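Local coordinates for Lmo0488 protein (Listeria monocytogenes serovar 1/2a, PDB 5TED) that probably binds DNA as a LysR-type transcriptional activator that responds to shikimate, with this fragment forming its effector-binding domain, at residues A[77-87]-A[145-156]; A[114-125]-A[171-179]. All coordinates share one frame; numbering follows the deposited sequence.

Contact 1 of 2, residues A[77-87]-A[145-156]; sequences QELVVVVAENH and VSVDYGISIMPK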
loop_
_atom_site.group_PDB
_atom_site.type_symbol
_atom_site.label_atom_id
_atom_site.label_comp_id
_atom_site.label_asym_id
_atom_site.label_seq_id
_atom_site.Cartn_x
_atom_site.Cartn_y
_atom_site.Cartn_z
ATOM N N GLN A 77 -3.371 -14.127 10.838
ATOM C CA GLN A 77 -3.222 -14.418 9.416
ATOM C C GLN A 77 -2.507 -15.745 9.242
ATOM O O GLN A 77 -1.837 -16.239 10.153
ATOM C CB GLN A 77 -2.450 -13.312 8.685
ATOM C CG GLN A 77 -3.173 -11.989 8.692
ATOM C CD GLN A 77 -2.349 -10.872 8.117
ATOM O OE1 GLN A 77 -1.134 -10.805 8.325
ATOM N NE2 GLN A 77 -3.006 -9.981 7.384
ATOM N N GLU A 78 -2.656 -16.314 8.051
ATOM C CA GLU A 78 -1.956 -17.528 7.666
ATOM C C GLU A 78 -0.798 -17.143 6.748
ATOM O O GLU A 78 -1.009 -16.492 5.722
ATOM C CB GLU A 78 -2.909 -18.494 6.960
ATOM C CG GLU A 78 -2.248 -19.762 6.436
ATOM C CD GLU A 78 -3.124 -20.524 5.436
ATOM O OE1 GLU A 78 -4.286 -20.104 5.199
ATOM O OE2 GLU A 78 -2.644 -21.545 4.882
ATOM N N LEU A 79 0.415 -17.550 7.109
ATOM C CA LEU A 79 1.551 -17.371 6.216
ATOM C C LEU A 79 1.541 -18.440 5.126
ATOM O O LEU A 79 1.301 -19.617 5.399
ATOM C CB LEU A 79 2.855 -17.429 7.003
ATOM C CG LEU A 79 3.110 -16.207 7.878
ATOM C CD1 LEU A 79 4.524 -16.287 8.467
ATOM C CD2 LEU A 79 2.880 -14.931 7.064
ATOM N N VAL A 80 1.783 -18.013 3.879
ATOM C CA VAL A 80 1.837 -18.899 2.726
ATOM C C VAL A 80 3.097 -18.581 1.932
ATOM O O VAL A 80 3.710 -17.528 2.096
ATOM C CB VAL A 80 0.599 -18.759 1.811
ATOM C CG1 VAL A 80 -0.625 -19.334 2.469
ATOM C CG2 VAL A 80 0.371 -17.276 1.417
ATOM N N VAL A 81 3.463 -19.495 1.040
ATOM C CA VAL A 81 4.516 -19.241 0.063
ATOM C C VAL A 81 3.854 -18.974 -1.285
ATOM O O VAL A 81 2.941 -19.710 -1.694
ATOM C CB VAL A 81 5.516 -20.411 -0.003
ATOM C CG1 VAL A 81 6.433 -20.258 -1.206
ATOM C CG2 VAL A 81 6.356 -20.469 1.279
ATOM N N VAL A 82 4.292 -17.902 -1.959
ATOM C CA VAL A 82 3.707 -17.442 -3.212
ATOM C C VAL A 82 4.784 -17.488 -4.292
ATOM O O VAL A 82 5.898 -16.991 -4.096
ATOM C CB VAL A 82 3.116 -16.024 -3.073
ATOM C CG1 VAL A 82 2.344 -15.654 -4.308
ATOM C CG2 VAL A 82 2.232 -15.944 -1.828
ATOM N N VAL A 83 4.452 -18.088 -5.432
ATOM C CA VAL A 83 5.406 -18.306 -6.505
ATOM C C VAL A 83 4.718 -17.975 -7.812
ATOM O O VAL A 83 3.488 -18.015 -7.905
ATOM C CB VAL A 83 5.945 -19.766 -6.512
ATOM C CG1 VAL A 83 6.527 -20.125 -5.147
ATOM C CG2 VAL A 83 4.846 -20.757 -6.890
ATOM N N ALA A 84 5.512 -17.619 -8.823
ATOM C CA ALA A 84 4.921 -17.370 -10.129
ATOM C C ALA A 84 4.202 -18.629 -10.606
ATOM O O ALA A 84 4.539 -19.750 -10.221
ATOM C CB ALA A 84 5.986 -16.936 -11.139
ATOM N N GLU A 85 3.201 -18.438 -11.460
ATOM C CA GLU A 85 2.330 -19.547 -11.820
ATOM C C GLU A 85 3.047 -20.639 -12.606
ATOM O O GLU A 85 2.543 -21.761 -12.672
ATOM C CB GLU A 85 1.104 -18.991 -12.558
ATOM C CG GLU A 85 1.365 -18.424 -13.938
ATOM C CD GLU A 85 0.107 -17.842 -14.572
ATOM O OE1 GLU A 85 0.229 -17.183 -15.623
ATOM O OE2 GLU A 85 -0.998 -18.017 -14.009
ATOM N N ASN A 86 4.229 -20.369 -13.158
ATOM C CA ASN A 86 4.992 -21.395 -13.859
ATOM C C ASN A 86 6.280 -21.750 -13.130
ATOM O O ASN A 86 7.172 -22.374 -13.714
ATOM C CB ASN A 86 5.289 -20.952 -15.290
ATOM C CG ASN A 86 4.031 -20.827 -16.122
ATOM O OD1 ASN A 86 3.120 -21.653 -16.009
ATOM N ND2 ASN A 86 3.958 -19.781 -16.941
ATOM N N HIS A 87 6.384 -21.368 -11.862
ATOM C CA HIS A 87 7.547 -21.682 -11.058
ATOM C C HIS A 87 7.612 -23.188 -10.793
ATOM O O HIS A 87 6.578 -23.864 -10.724
ATOM C CB HIS A 87 7.482 -20.910 -9.735
ATOM C CG HIS A 87 8.752 -20.940 -8.943
ATOM N ND1 HIS A 87 9.076 -21.976 -8.091
ATOM C CD2 HIS A 87 9.763 -20.042 -8.844
ATOM C CE1 HIS A 87 10.242 -21.727 -7.521
ATOM N NE2 HIS A 87 10.678 -20.556 -7.956
ATOM N N VAL A 145 6.376 -11.132 -7.502
ATOM C CA VAL A 145 6.276 -12.581 -7.682
ATOM C C VAL A 145 5.585 -12.889 -8.996
ATOM O O VAL A 145 5.963 -13.821 -9.715
ATOM C CB VAL A 145 5.535 -13.258 -6.511
ATOM C CG1 VAL A 145 5.448 -14.759 -6.787
ATOM C CG2 VAL A 145 6.245 -13.033 -5.212
ATOM N N SER A 146 4.582 -12.074 -9.346
ATOM C CA SER A 146 3.775 -12.297 -10.536
ATOM C C SER A 146 4.587 -12.208 -11.825
ATOM O O SER A 146 4.188 -12.801 -12.838
ATOM C CB SER A 146 2.640 -11.266 -10.563
ATOM O OG SER A 146 1.608 -11.657 -11.446
ATOM N N VAL A 147 5.713 -11.497 -11.817
ATOM C CA VAL A 147 6.615 -11.478 -12.962
ATOM C C VAL A 147 7.791 -12.431 -12.749
ATOM O O VAL A 147 8.812 -12.328 -13.430
ATOM C CB VAL A 147 7.087 -10.052 -13.300
ATOM C CG1 VAL A 147 5.893 -9.172 -13.708
ATOM C CG2 VAL A 147 7.827 -9.430 -12.138
ATOM N N ASP A 148 7.665 -13.349 -11.788
ATOM C CA ASP A 148 8.684 -14.358 -11.505
ATOM C C ASP A 148 10.039 -13.722 -11.221
ATOM O O ASP A 148 11.089 -14.274 -11.567
ATOM C CB ASP A 148 8.769 -15.397 -12.633
ATOM C CG ASP A 148 9.503 -16.676 -12.213
ATOM O OD1 ASP A 148 9.626 -16.937 -11.007
ATOM O OD2 ASP A 148 9.945 -17.428 -13.098
ATOM N N TYR A 149 10.018 -12.550 -10.585
ATOM C CA TYR A 149 11.246 -11.937 -10.108
ATOM C C TYR A 149 11.768 -12.636 -8.855
ATOM O O TYR A 149 12.947 -12.492 -8.519
ATOM C CB TYR A 149 11.030 -10.436 -9.858
ATOM C CG TYR A 149 12.341 -9.701 -9.649
ATOM C CD1 TYR A 149 13.281 -9.596 -10.675
ATOM C CD2 TYR A 149 12.649 -9.143 -8.426
ATOM C CE1 TYR A 149 14.501 -8.939 -10.475
ATOM C CE2 TYR A 149 13.858 -8.480 -8.210
ATOM C CZ TYR A 149 14.776 -8.379 -9.235
ATOM O OH TYR A 149 15.967 -7.727 -9.001
ATOM N N GLY A 150 10.926 -13.411 -8.185
ATOM C CA GLY A 150 11.331 -14.172 -7.020
ATOM C C GLY A 150 10.125 -14.907 -6.479
ATOM O O GLY A 150 9.037 -14.870 -7.064
ATOM N N ILE A 151 10.323 -15.582 -5.350
ATOM C CA ILE A 151 9.221 -16.165 -4.593
ATOM C C ILE A 151 9.068 -15.366 -3.303
ATOM O O ILE A 151 9.909 -14.540 -2.957
ATOM C CB ILE A 151 9.430 -17.663 -4.292
ATOM C CG1 ILE A 151 10.604 -17.873 -3.326
ATOM C CG2 ILE A 151 9.581 -18.474 -5.591
ATOM C CD1 ILE A 151 10.706 -19.337 -2.835
ATOM N N SER A 152 8.002 -15.650 -2.554
ATOM C CA SER A 152 7.856 -14.938 -1.291
ATOM C C SER A 152 7.118 -15.796 -0.267
ATOM O O SER A 152 6.410 -16.741 -0.615
ATOM C CB SER A 152 7.125 -13.602 -1.492
ATOM O OG SER A 152 5.731 -13.814 -1.650
ATOM N N ILE A 153 7.314 -15.451 1.008
ATOM C CA ILE A 153 6.449 -15.881 2.104
ATOM C C ILE A 153 5.733 -14.641 2.620
ATOM O O ILE A 153 6.376 -13.625 2.901
ATOM C CB ILE A 153 7.252 -16.564 3.223
ATOM C CG1 ILE A 153 6.348 -16.929 4.403
ATOM C CG2 ILE A 153 8.366 -15.649 3.709
ATOM C CD1 ILE A 153 7.064 -17.740 5.486
ATOM N N MET A 154 4.411 -14.705 2.735
ATOM C CA MET A 154 3.632 -13.512 3.054
ATOM C C MET A 154 2.277 -13.950 3.588
ATOM O O MET A 154 1.915 -15.123 3.487
ATOM C CB MET A 154 3.469 -12.602 1.825
ATOM C CG MET A 154 2.704 -13.226 0.682
ATOM S SD MET A 154 2.797 -12.293 -0.876
ATOM C CE MET A 154 2.134 -10.703 -0.365
ATOM N N PRO A 155 1.498 -13.024 4.153
ATOM C CA PRO A 155 0.154 -13.386 4.621
ATOM C C PRO A 155 -0.744 -13.760 3.456
ATOM O O PRO A 155 -0.691 -13.149 2.387
ATOM C CB PRO A 155 -0.356 -12.107 5.310
ATOM C CG PRO A 155 0.779 -11.182 5.392
ATOM C CD PRO A 155 1.785 -11.593 4.337
ATOM N N LYS A 156 -1.618 -14.737 3.682
ATOM C CA LYS A 156 -2.632 -15.044 2.687
ATOM C C LYS A 156 -3.672 -13.926 2.700
ATOM O O LYS A 156 -4.322 -13.690 3.718
ATOM C CB LYS A 156 -3.261 -16.402 2.974
ATOM C CG LYS A 156 -4.145 -16.889 1.832
ATOM C CD LYS A 156 -5.047 -18.040 2.268
ATOM C CE LYS A 156 -5.180 -19.066 1.158
ATOM N NZ LYS A 156 -6.243 -20.076 1.432
HETATM O O HOH W 1 -4.453 -14.945 6.480
HETATM O O HOH W 2 8.244 -16.893 -8.447
#

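Contact 2 of 2, residues A[114-125]-A[171-179]; sequences LRPLIDSLFAEI and NEPKHDRFI. With SKM ((3R,4S,5R)-3,4,5-trihydroxycyclohex-1-ene-1-carboxylic acid), chain D.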
loop_
_atom_site.group_PDB
_atom_site.type_symbol
_atom_site.label_atom_id
_atom_site.label_comp_id
_atom_site.label_asym_id
_atom_site.label_seq_id
_atom_site.Cartn_x
_atom_site.Cartn_y
_atom_site.Cartn_z
ATOM N N LEU A 114 6.373 -8.358 10.612
ATOM C CA LEU A 114 6.331 -9.792 10.339
ATOM C C LEU A 114 7.708 -10.446 10.400
ATOM O O LEU A 114 7.793 -11.674 10.496
ATOM C CB LEU A 114 5.741 -10.043 8.954
ATOM C CG LEU A 114 4.376 -10.699 8.837
ATOM C CD1 LEU A 114 4.129 -11.030 7.375
ATOM C CD2 LEU A 114 4.288 -11.940 9.709
ATOM N N ARG A 115 8.793 -9.666 10.340
ATOM C CA ARG A 115 10.103 -10.292 10.173
ATOM C C ARG A 115 10.540 -11.155 11.352
ATOM O O ARG A 115 11.162 -12.199 11.127
ATOM C CB ARG A 115 11.168 -9.235 9.875
ATOM C CG ARG A 115 11.217 -8.829 8.395
ATOM C CD ARG A 115 11.811 -9.921 7.515
ATOM N NE ARG A 115 13.140 -10.276 7.994
ATOM C CZ ARG A 115 14.206 -9.504 7.819
ATOM N NH1 ARG A 115 14.091 -8.354 7.160
ATOM N NH2 ARG A 115 15.383 -9.878 8.307
ATOM N N PRO A 116 10.246 -10.793 12.611
ATOM C CA PRO A 116 10.576 -11.719 13.713
ATOM C C PRO A 116 10.023 -13.123 13.520
ATOM O O PRO A 116 10.770 -14.101 13.645
ATOM C CB PRO A 116 9.984 -11.016 14.940
ATOM C CG PRO A 116 10.100 -9.568 14.606
ATOM C CD PRO A 116 9.808 -9.478 13.120
ATOM N N LEU A 117 8.731 -13.254 13.210
ATOM C CA LEU A 117 8.153 -14.572 12.947
ATOM C C LEU A 117 8.822 -15.246 11.754
ATOM O O LEU A 117 9.235 -16.412 11.830
ATOM C CB LEU A 117 6.643 -14.446 12.719
ATOM C CG LEU A 117 5.895 -15.710 12.298
ATOM C CD1 LEU A 117 6.155 -16.837 13.295
ATOM C CD2 LEU A 117 4.402 -15.466 12.170
ATOM N N ILE A 118 8.921 -14.536 10.632
ATOM C CA ILE A 118 9.494 -15.140 9.432
ATOM C C ILE A 118 10.923 -15.598 9.697
ATOM O O ILE A 118 11.292 -16.741 9.397
ATOM C CB ILE A 118 9.417 -14.167 8.239
ATOM C CG1 ILE A 118 7.976 -14.044 7.733
ATOM C CG2 ILE A 118 10.369 -14.626 7.121
ATOM C CD1 ILE A 118 7.729 -12.824 6.847
ATOM N N ASP A 119 11.755 -14.716 10.260
ATOM C CA ASP A 119 13.139 -15.103 10.535
ATOM C C ASP A 119 13.202 -16.310 11.466
ATOM O O ASP A 119 14.072 -17.178 11.315
ATOM C CB ASP A 119 13.913 -13.929 11.144
ATOM C CG ASP A 119 14.121 -12.785 10.159
ATOM O OD1 ASP A 119 13.849 -12.963 8.953
ATOM O OD2 ASP A 119 14.535 -11.696 10.598
ATOM N N SER A 120 12.302 -16.380 12.447
ATOM C CA SER A 120 12.355 -17.523 13.352
ATOM C C SER A 120 11.979 -18.815 12.636
ATOM O O SER A 120 12.561 -19.868 12.923
ATOM C CB SER A 120 11.461 -17.288 14.573
ATOM O OG SER A 120 10.095 -17.492 14.270
ATOM N N LEU A 121 11.063 -18.752 11.666
ATOM C CA LEU A 121 10.706 -19.948 10.908
ATOM C C LEU A 121 11.904 -20.483 10.127
ATOM O O LEU A 121 12.132 -21.696 10.078
ATOM C CB LEU A 121 9.543 -19.641 9.964
ATOM C CG LEU A 121 8.214 -19.220 10.596
ATOM C CD1 LEU A 121 7.128 -19.020 9.527
ATOM C CD2 LEU A 121 7.792 -20.276 11.592
ATOM N N PHE A 122 12.672 -19.592 9.495
ATOM C CA PHE A 122 13.852 -20.035 8.756
ATOM C C PHE A 122 14.948 -20.503 9.700
ATOM O O PHE A 122 15.659 -21.472 9.405
ATOM C CB PHE A 122 14.389 -18.911 7.854
ATOM C CG PHE A 122 13.580 -18.681 6.606
ATOM C CD1 PHE A 122 13.567 -19.622 5.584
ATOM C CD2 PHE A 122 12.865 -17.498 6.434
ATOM C CE1 PHE A 122 12.810 -19.413 4.433
ATOM C CE2 PHE A 122 12.120 -17.268 5.277
ATOM C CZ PHE A 122 12.097 -18.227 4.271
ATOM N N ALA A 123 15.119 -19.816 10.830
ATOM C CA ALA A 123 16.113 -20.259 11.802
ATOM C C ALA A 123 15.731 -21.610 12.399
ATOM O O ALA A 123 16.600 -22.453 12.654
ATOM C CB ALA A 123 16.290 -19.203 12.889
ATOM N N GLU A 124 14.436 -21.835 12.631
ATOM C CA GLU A 124 13.994 -23.112 13.186
ATOM C C GLU A 124 14.417 -24.278 12.302
ATOM O O GLU A 124 14.865 -25.315 12.801
ATOM C CB GLU A 124 12.479 -23.120 13.356
ATOM C CG GLU A 124 11.923 -24.442 13.830
ATOM C CD GLU A 124 10.448 -24.365 14.155
ATOM O OE1 GLU A 124 9.912 -23.235 14.238
ATOM O OE2 GLU A 124 9.828 -25.435 14.330
ATOM N N ILE A 125 14.271 -24.129 10.986
ATOM C CA ILE A 125 14.617 -25.187 10.044
ATOM C C ILE A 125 16.062 -25.002 9.584
ATOM O O ILE A 125 16.510 -25.645 8.628
ATOM C CB ILE A 125 13.625 -25.221 8.864
ATOM C CG1 ILE A 125 13.602 -23.876 8.130
ATOM C CG2 ILE A 125 12.226 -25.562 9.361
ATOM C CD1 ILE A 125 12.899 -23.919 6.781
ATOM N N ASN A 171 3.243 -26.585 5.227
ATOM C CA ASN A 171 3.046 -27.690 6.158
ATOM C C ASN A 171 3.939 -27.524 7.383
ATOM O O ASN A 171 3.448 -27.413 8.507
ATOM C CB ASN A 171 3.310 -29.025 5.456
ATOM C CG ASN A 171 2.353 -29.269 4.301
ATOM O OD1 ASN A 171 1.160 -28.956 4.391
ATOM N ND2 ASN A 171 2.864 -29.837 3.216
ATOM N N GLU A 172 5.250 -27.467 7.173
ATOM C CA GLU A 172 6.218 -27.295 8.254
ATOM C C GLU A 172 7.219 -26.163 7.930
ATOM O O GLU A 172 7.610 -25.992 6.774
ATOM C CB GLU A 172 6.971 -28.614 8.477
ATOM C CG GLU A 172 7.896 -28.641 9.678
ATOM C CD GLU A 172 7.166 -28.954 10.973
ATOM O OE1 GLU A 172 6.035 -29.487 10.907
ATOM O OE2 GLU A 172 7.725 -28.663 12.053
ATOM N N PRO A 173 7.614 -25.368 8.938
ATOM C CA PRO A 173 7.122 -25.352 10.320
ATOM C C PRO A 173 5.833 -24.531 10.425
ATOM O O PRO A 173 5.646 -23.619 9.635
ATOM C CB PRO A 173 8.262 -24.691 11.093
ATOM C CG PRO A 173 8.923 -23.799 10.093
ATOM C CD PRO A 173 8.719 -24.411 8.734
ATOM N N LYS A 174 4.955 -24.849 11.371
ATOM C CA LYS A 174 3.696 -24.143 11.528
ATOM C C LYS A 174 3.741 -23.260 12.764
ATOM O O LYS A 174 4.053 -23.731 13.860
ATOM N N HIS A 175 3.437 -21.979 12.570
ATOM C CA HIS A 175 3.355 -21.065 13.701
ATOM C C HIS A 175 2.333 -19.974 13.399
ATOM O O HIS A 175 2.127 -19.585 12.245
ATOM C CB HIS A 175 4.723 -20.454 14.053
ATOM C CG HIS A 175 5.682 -21.424 14.686
ATOM N ND1 HIS A 175 5.657 -21.730 16.031
ATOM C CD2 HIS A 175 6.695 -22.153 14.158
ATOM C CE1 HIS A 175 6.611 -22.605 16.303
ATOM N NE2 HIS A 175 7.256 -22.877 15.183
ATOM N N ASP A 176 1.703 -19.484 14.461
ATOM C CA ASP A 176 0.610 -18.537 14.345
ATOM C C ASP A 176 1.139 -17.126 14.119
ATOM O O ASP A 176 2.142 -16.720 14.711
ATOM C CB ASP A 176 -0.258 -18.592 15.601
ATOM C CG ASP A 176 -0.821 -19.976 15.843
ATOM O OD1 ASP A 176 -1.778 -20.354 15.133
ATOM O OD2 ASP A 176 -0.290 -20.690 16.725
ATOM N N ARG A 177 0.495 -16.406 13.213
ATOM C CA ARG A 177 0.765 -14.991 12.966
ATOM C C ARG A 177 -0.401 -14.235 13.593
ATOM O O ARG A 177 -1.502 -14.238 13.052
ATOM C CB ARG A 177 0.873 -14.702 11.463
ATOM C CG ARG A 177 1.378 -13.300 11.075
ATOM C CD ARG A 177 0.402 -12.176 11.507
ATOM N NE ARG A 177 0.584 -10.941 10.736
ATOM C CZ ARG A 177 1.406 -9.944 11.067
ATOM N NH1 ARG A 177 2.136 -10.014 12.174
ATOM N NH2 ARG A 177 1.479 -8.860 10.296
ATOM N N PHE A 178 -0.171 -13.616 14.745
ATOM C CA PHE A 178 -1.196 -12.823 15.409
ATOM C C PHE A 178 -0.991 -11.343 15.117
ATOM O O PHE A 178 0.136 -10.888 14.894
ATOM C CB PHE A 178 -1.185 -13.048 16.917
ATOM C CG PHE A 178 -1.688 -14.395 17.324
ATOM C CD1 PHE A 178 -3.040 -14.695 17.275
ATOM C CD2 PHE A 178 -0.803 -15.371 17.749
ATOM C CE1 PHE A 178 -3.495 -15.944 17.649
ATOM C CE2 PHE A 178 -1.253 -16.617 18.125
ATOM C CZ PHE A 178 -2.595 -16.907 18.075
ATOM N N ILE A 179 -2.100 -10.606 15.124
ATOM C CA ILE A 179 -2.117 -9.156 14.959
ATOM C C ILE A 179 -2.829 -8.554 16.165
ATOM O O ILE A 179 -3.847 -9.089 16.625
ATOM C CB ILE A 179 -2.814 -8.759 13.641
ATOM C CG1 ILE A 179 -1.947 -9.180 12.445
ATOM C CG2 ILE A 179 -3.139 -7.253 13.616
ATOM C CD1 ILE A 179 -2.629 -9.024 11.121
HETATM O O12 SKM D . 2.039 -5.247 5.334
HETATM C C8 SKM D . 3.357 -5.786 5.352
HETATM C C6 SKM D . 4.260 -4.897 5.881
HETATM O O7 SKM D . 5.577 -5.446 5.906
HETATM C C5 SKM D . 3.929 -4.468 7.442
HETATM C C4 SKM D . 3.706 -5.624 8.316
HETATM C C1 SKM D . 3.799 -5.507 9.845
HETATM O O2 SKM D . 4.424 -4.528 10.345
HETATM O O3 SKM D . 3.273 -6.392 10.586
HETATM C C10 SKM D . 3.288 -7.024 7.658
HETATM C C9 SKM D . 3.351 -7.219 6.242
HETATM O O11 SKM D . 2.261 -7.960 5.859
HETATM O O HOH W 3 7.056 -26.671 14.117
#

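Contact 1 of 2, residues A[77-87]-A[145-156]
Val80 pairs with Met154 and Val82 with Ser152, both as antiparallel hydrogen-bonded pairs, which lay strand 152-155 along strand 79-84. Val82 N donates to Ser152 O at 2.8 Å. Lys156 N extends the ladder to Glu78 O.

Val82 can be followed outward on the face it shares with Val80, Ser152 and Met154. Its CB sits 3.7 Å from Ser152 OG, a buried hydroxyl oxygen with no polar partner in the model. CG1, anti to the backbone N (chi1 -172°), meets CG1 of Val145 at the end of helix 138-146. The two valines cross at about a right angle. CG2 turns the other way along the strand and rests on Met154, 3.7 Å from its CG and 3.8 Å from its SD.

At the far end, Ile151 CG2 lies over one face of the His87 ring in a CH-pi contact, 3.7 Å from the ring centroid. The same methyl presses on Val83 CG1 at 3.5 Å, a tight fit. His87 ND1 is hydrogen-bonded to Leu89 N. Asp148 ends the helix in a Schellman motif and sets its CB against the methyl of Ala84. A water joins Ala84 N to Asp148 OD1 and Gly150 O.

At the Pro155 end of the pairing, Gln77 OE1 lies 3.4 Å from Pro155 CB, while its amide bonds to Thr12 and Arg177. Pro155 also touches the bound shikimate. Helix 138-146 and strand 152-155, paired antiparallel with strand 69-84, form part of a LysR effector domain of the periplasmic-binding-protein-like clan.

Contact 2 of 2, residues A[114-125]-A[171-179]
Leu114 and, on helix 115-124, Leu117 pack onto Arg177, at the shikimate pocket of this periplasmic-binding-protein-like domain. The helix lies along the segment that leads into strand 177-184. Leu114, Leu117, Leu121, Pro173, His175 and Arg177 are among the side chains that meet between them.

Leu117 CD2 sits 3.6 Å from Asp176 O and close to Arg177 CB, while CD1 touches His175 CB. One turn on, Leu121 slides past His175 in the opposite direction, with CD2 3.4 Å from the ring atom CD2. The same methyl also meets Pro173 CG. Pro173 follows a cis peptide bond, and its CD packs against Ile125 CG2 where the helix ends.

Glu124 is extended (chi1 176°), which carries its carboxylate across to His175. His175 NE2 donates to the syn lone pair of Glu124 OE1 at 2.8 Å. The bond is bent, with an angle of 130° at the hydrogen, and the oxygen is tilted from the ring plane. A water donates to both Glu124 OE2 and Glu172 OE2, which would ease the closeness of the two carboxylates.

The Arg177 chain bends at chi2 (-65°), which turns the guanidinium against Leu114. Leu114 CD2 covers one face of the guanidinium, and Ile179 CG1 lies over the opposite one. This sandwich leaves the edge for polar partners: NH1 bonds to Ser61 and NE to Gln77. NH2 donates to shikimate O3 at 3.1 Å, nearly straight and near the guanidinium plane.

The centres of contact 1 and contact 2 lie about 16 Å apart, and both fall within the effector-binding domain. Their segments alternate along the chain, in the order 77-87, 114-125, 145-156 and 171-179. Strands 69-84 and 177-184 are neighbours in one mixed sheet, so the contacts share it. They also touch directly. Gln77 N probably bonds to Arg177 O, and Leu79 packs on Leu117. Pro155 CD meets Leu114 CD1, 3.9 Å away. Pro155 of contact 1 and Leu114 and Arg177 of contact 2 all line the shikimate pocket. The two contacts thus bring separate parts of the chain to one effector site.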